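Local coordinates for protein putative hydrolase (Burkholderia cenocepacia, PDB 4X00) that is a putative aryl esterase of the alpha/beta hydrolase fold, probably cleaving ester substrates with a serine nucleophile, at residues L48-Q53 and A260-E265. Residues are numbered along the deposited sequence; the frame is centred on the assembly and turned at random.
Sequences LNWSKQ and APFLEE. With EDO (1,2-ethanediol), chain F.
Phe262 presents one face of its ring to the six-membered ring of Trp50, whose CZ3 stands 3.7 Å from Phe262 CG and is displaced toward the rim. The two planes are inclined at 38°, an oblique meeting. Phe262 CG occupies the crowded position between its backbone N and carbonyl carbon, turning the ring toward 48-53, where its edge meets the backbone: Asn49 O lies near the ring plane, 3.2 Å from Phe262 CE2. Beyond the pair, Trp111 meets Phe262 edge-to-face.

Gln53 is bent at chi2, which brings its amide back across Phe262, with amide and ring planes 85° apart. Its NE2 donates to Phe262 O over 3.0 Å with a nearly straight N-H...O angle of 162°, although the donor sits above the carbonyl plane rather than on a lone pair. The same NE2 also bonds Asn270 OD1 of helix 266-280, so two acceptors fix the amide's rotation.

In this alpha/beta hydrolase fold, 260-265 directly follows His259, the likely histidine of a Ser112-His259-Asp230 triad. The contact thus packs the short helix 261-264 after that histidine against the turn and first residues of helix 51-54, Trp50 lying near the probable nucleophile elbow and Phe262 near the presumed triad, neither side chain touching those residues.

Lys52 reaches over Leu263 with an extended chain. Its CE lies 3.7 Å from Leu263 CD2, and NZ bonds Leu263 O at 2.8 Å, in the carbonyl plane on a lone pair. Beside this, an ethanediol, probably from the crystallisation liquor, donates through O2 to Leu48 O (2.8 Å), while its O1 shares a hydrogen bond with Ser51 OG and rests 3.6 Å from Leu263 CD2.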
ATOM      1  N   LEU A  48       1.449  -5.196  -9.770  1.00  7.74           N
ATOM      2  CA  LEU A  48       0.551  -4.913 -10.899  1.00  8.30           C
ATOM      3  C   LEU A  48      -0.443  -3.816 -10.610  1.00  8.05           C
ATOM      4  O   LEU A  48      -0.939  -3.186 -11.559  1.00  9.31           O
ATOM      5  CB  LEU A  48      -0.232  -6.179 -11.313  1.00  9.08           C
ATOM      6  CG  LEU A  48       0.673  -7.304 -11.814  1.00 10.24           C
ATOM      7  CD1 LEU A  48      -0.188  -8.501 -12.235  1.00 10.26           C
ATOM      8  CD2 LEU A  48       1.645  -6.893 -12.936  1.00 11.49           C
ATOM      9  N   ASN A  49      -0.741  -3.559  -9.335  1.00  8.15           N
ATOM     10  CA  ASN A  49      -1.669  -2.470  -9.025  1.00  8.48           C
ATOM     11  C   ASN A  49      -1.222  -1.113  -9.530  1.00  8.55           C
ATOM     12  O   ASN A  49      -2.058  -0.254  -9.731  1.00  9.04           O
ATOM     13  CB  ASN A  49      -1.886  -2.367  -7.524  1.00 10.79           C
ATOM     14  CG  ASN A  49      -2.678  -3.503  -6.983  1.00 13.81           C
ATOM     15  OD1 ASN A  49      -2.192  -4.232  -6.118  1.00 17.08           O
ATOM     16  ND2 ASN A  49      -3.904  -3.651  -7.433  1.00 12.43           N
ATOM     17  N   TRP A  50       0.091  -0.938  -9.714  1.00  7.92           N
ATOM     18  CA  TRP A  50       0.656   0.386  -9.986  1.00  8.25           C
ATOM     19  C   TRP A  50       0.908   0.653 -11.462  1.00  9.06           C
ATOM     20  O   TRP A  50       1.566   1.626 -11.809  1.00  9.19           O
ATOM     21  CB  TRP A  50       1.951   0.554  -9.197  1.00  9.21           C
ATOM     22  CG  TRP A  50       1.776   0.443  -7.722  1.00  8.47           C
ATOM     23  CD1 TRP A  50       2.265  -0.553  -6.899  1.00  8.32           C
ATOM     24  CD2 TRP A  50       1.037   1.332  -6.880  1.00  7.85           C
ATOM     25  NE1 TRP A  50       1.886  -0.315  -5.605  1.00  8.19           N
ATOM     26  CE2 TRP A  50       1.159   0.855  -5.554  1.00  8.09           C
ATOM     27  CE3 TRP A  50       0.341   2.536  -7.109  1.00  8.64           C
ATOM     28  CZ2 TRP A  50       0.594   1.531  -4.454  1.00  8.44           C
ATOM     29  CZ3 TRP A  50      -0.226   3.197  -6.019  1.00  8.96           C
ATOM     30  CH2 TRP A  50      -0.104   2.694  -4.717  1.00  8.93           C
ATOM     31  N   SER A  51       0.333  -0.150 -12.345  1.00  9.65           N
ATOM     32  CA  SER A  51       0.615  -0.041 -13.777  0.76 11.08           C
ATOM     33  C   SER A  51       0.333   1.348 -14.371  1.00 10.97           C
ATOM     34  O   SER A  51       1.066   1.819 -15.241  1.00 11.68           O
ATOM     35  CB  SER A  51      -0.176  -1.079 -14.564  0.76 12.88           C
ATOM     36  OG  SER A  51      -1.547  -0.773 -14.531  0.76 14.81           O
ATOM     37  N   LYS A  52      -0.730   2.013 -13.920  1.00 10.72           N
ATOM     38  CA  LYS A  52      -1.053   3.311 -14.517  0.76 11.19           C
ATOM     39  C   LYS A  52      -0.115   4.412 -14.052  1.00 11.01           C
ATOM     40  O   LYS A  52      -0.051   5.489 -14.670  1.00 11.90           O
ATOM     41  CB  LYS A  52      -2.498   3.699 -14.221  0.76 12.47           C
ATOM     42  CG  LYS A  52      -3.494   2.711 -14.809  0.76 14.19           C
ATOM     43  CD  LYS A  52      -4.876   3.254 -14.731  0.76 17.62           C
ATOM     44  CE  LYS A  52      -5.897   2.209 -15.129  0.76 20.14           C
ATOM     45  NZ  LYS A  52      -7.248   2.771 -14.941  0.76 21.57           N
ATOM     46  N   GLN A  53       0.599   4.173 -12.961  1.00 10.02           N
ATOM     47  CA  GLN A  53       1.659   5.098 -12.527  1.00  9.82           C
ATOM     48  C   GLN A  53       2.935   4.787 -13.316  1.00 11.02           C
ATOM     49  O   GLN A  53       3.569   5.696 -13.879  1.00 12.33           O
ATOM     50  CB  GLN A  53       1.915   4.993 -11.017  1.00  8.94           C
ATOM     51  CG  GLN A  53       0.791   5.597 -10.165  1.00  8.90           C
ATOM     52  CD  GLN A  53      -0.564   4.939 -10.371  1.00  8.67           C
ATOM     53  OE1 GLN A  53      -0.719   3.744 -10.072  1.00  9.30           O
ATOM     54  NE2 GLN A  53      -1.564   5.698 -10.857  1.00  8.66           N
ATOM     55  N   ALA A 260      -9.473   2.588  -4.610  1.00  8.14           N
ATOM     56  CA  ALA A 260      -8.306   2.529  -5.475  1.00  8.09           C
ATOM     57  C   ALA A 260      -8.233   3.728  -6.454  1.00  8.05           C
ATOM     58  O   ALA A 260      -8.236   3.556  -7.672  1.00  8.50           O
ATOM     59  CB  ALA A 260      -8.303   1.209  -6.258  1.00  9.20           C
ATOM     60  N   PRO A 261      -8.098   4.959  -5.926  1.00  8.28           N
ATOM     61  CA  PRO A 261      -8.099   6.151  -6.790  1.00  8.57           C
ATOM     62  C   PRO A 261      -6.952   6.187  -7.803  1.00  8.72           C
ATOM     63  O   PRO A 261      -7.085   6.869  -8.818  1.00  8.90           O
ATOM     64  CB  PRO A 261      -7.989   7.324  -5.784  1.00  9.05           C
ATOM     65  CG  PRO A 261      -7.423   6.716  -4.538  1.00  8.58           C
ATOM     66  CD  PRO A 261      -8.023   5.312  -4.505  1.00  8.03           C
ATOM     67  N   PHE A 262      -5.830   5.540  -7.519  1.00  8.30           N
ATOM     68  CA  PHE A 262      -4.702   5.502  -8.452  1.00  8.38           C
ATOM     69  C   PHE A 262      -5.064   4.724  -9.730  1.00  8.80           C
ATOM     70  O   PHE A 262      -4.425   4.926 -10.784  1.00  9.49           O
ATOM     71  CB  PHE A 262      -3.464   4.883  -7.774  1.00  8.95           C
ATOM     72  CG  PHE A 262      -3.746   3.522  -7.173  1.00  8.61           C
ATOM     73  CD1 PHE A 262      -4.292   3.398  -5.893  1.00  8.67           C
ATOM     74  CD2 PHE A 262      -3.528   2.374  -7.945  1.00  9.78           C
ATOM     75  CE1 PHE A 262      -4.593   2.138  -5.369  1.00  9.10           C
ATOM     76  CE2 PHE A 262      -3.834   1.118  -7.440  1.00  9.44           C
ATOM     77  CZ  PHE A 262      -4.372   1.002  -6.146  1.00  9.82           C
ATOM     78  N   LEU A 263      -6.077   3.850  -9.643  1.00  8.72           N
ATOM     79  CA  LEU A 263      -6.598   3.156 -10.824  1.00  9.11           C
ATOM     80  C   LEU A 263      -7.841   3.852 -11.340  1.00  9.56           C
ATOM     81  O   LEU A 263      -8.057   3.923 -12.552  1.00 10.84           O
ATOM     82  CB  LEU A 263      -6.926   1.685 -10.486  1.00  9.27           C
ATOM     83  CG  LEU A 263      -5.688   0.769 -10.499  1.00 11.21           C
ATOM     84  CD1 LEU A 263      -6.007  -0.557  -9.762  1.00 11.66           C
ATOM     85  CD2 LEU A 263      -5.188   0.496 -11.915  1.00 12.87           C
ATOM     86  N   GLU A 264      -8.668   4.360 -10.422  1.00  8.69           N
ATOM     87  CA  GLU A 264      -9.965   4.945 -10.822  1.00  9.39           C
ATOM     88  C   GLU A 264      -9.867   6.339 -11.445  1.00  9.35           C
ATOM     89  O   GLU A 264     -10.660   6.673 -12.351  1.00 11.00           O
ATOM     90  CB  GLU A 264     -10.912   5.003  -9.625  1.00  9.49           C
ATOM     91  CG  GLU A 264     -11.228   3.595  -9.063  1.00 11.16           C
ATOM     92  CD  GLU A 264     -12.066   3.632  -7.809  1.00 13.23           C
ATOM     93  OE1 GLU A 264     -13.226   4.060  -7.881  1.00 13.91           O
ATOM     94  OE2 GLU A 264     -11.576   3.220  -6.734  1.00 14.29           O
ATOM     95  N   GLU A 265      -8.942   7.147 -10.947  1.00  9.31           N
ATOM     96  CA  GLU A 265      -8.700   8.502 -11.440  1.00  9.33           C
ATOM     97  C   GLU A 265      -7.194   8.679 -11.634  1.00  8.93           C
ATOM     98  O   GLU A 265      -6.546   9.443 -10.906  1.00  9.16           O
ATOM     99  CB  GLU A 265      -9.261   9.540 -10.456  1.00 10.36           C
ATOM    100  CG  GLU A 265     -10.782   9.539 -10.399  1.00 11.29           C
ATOM    101  CD  GLU A 265     -11.342  10.656  -9.533  1.00 12.20           C
ATOM    102  OE1 GLU A 265     -11.037  11.838  -9.783  1.00 12.81           O
ATOM    103  OE2 GLU A 265     -12.116  10.363  -8.601  1.00 12.77           O
TER
HETATM  104  C1  EDO F 302      -3.854  -2.762 -13.143  1.00 24.14           C
HETATM  105  O1  EDO F 302      -4.006  -1.914 -14.288  1.00 28.92           O
HETATM  106  C2  EDO F 302      -3.404  -4.140 -13.612  1.00 25.82           C
HETATM  107  O2  EDO F 302      -2.026  -4.090 -14.015  1.00 25.59           O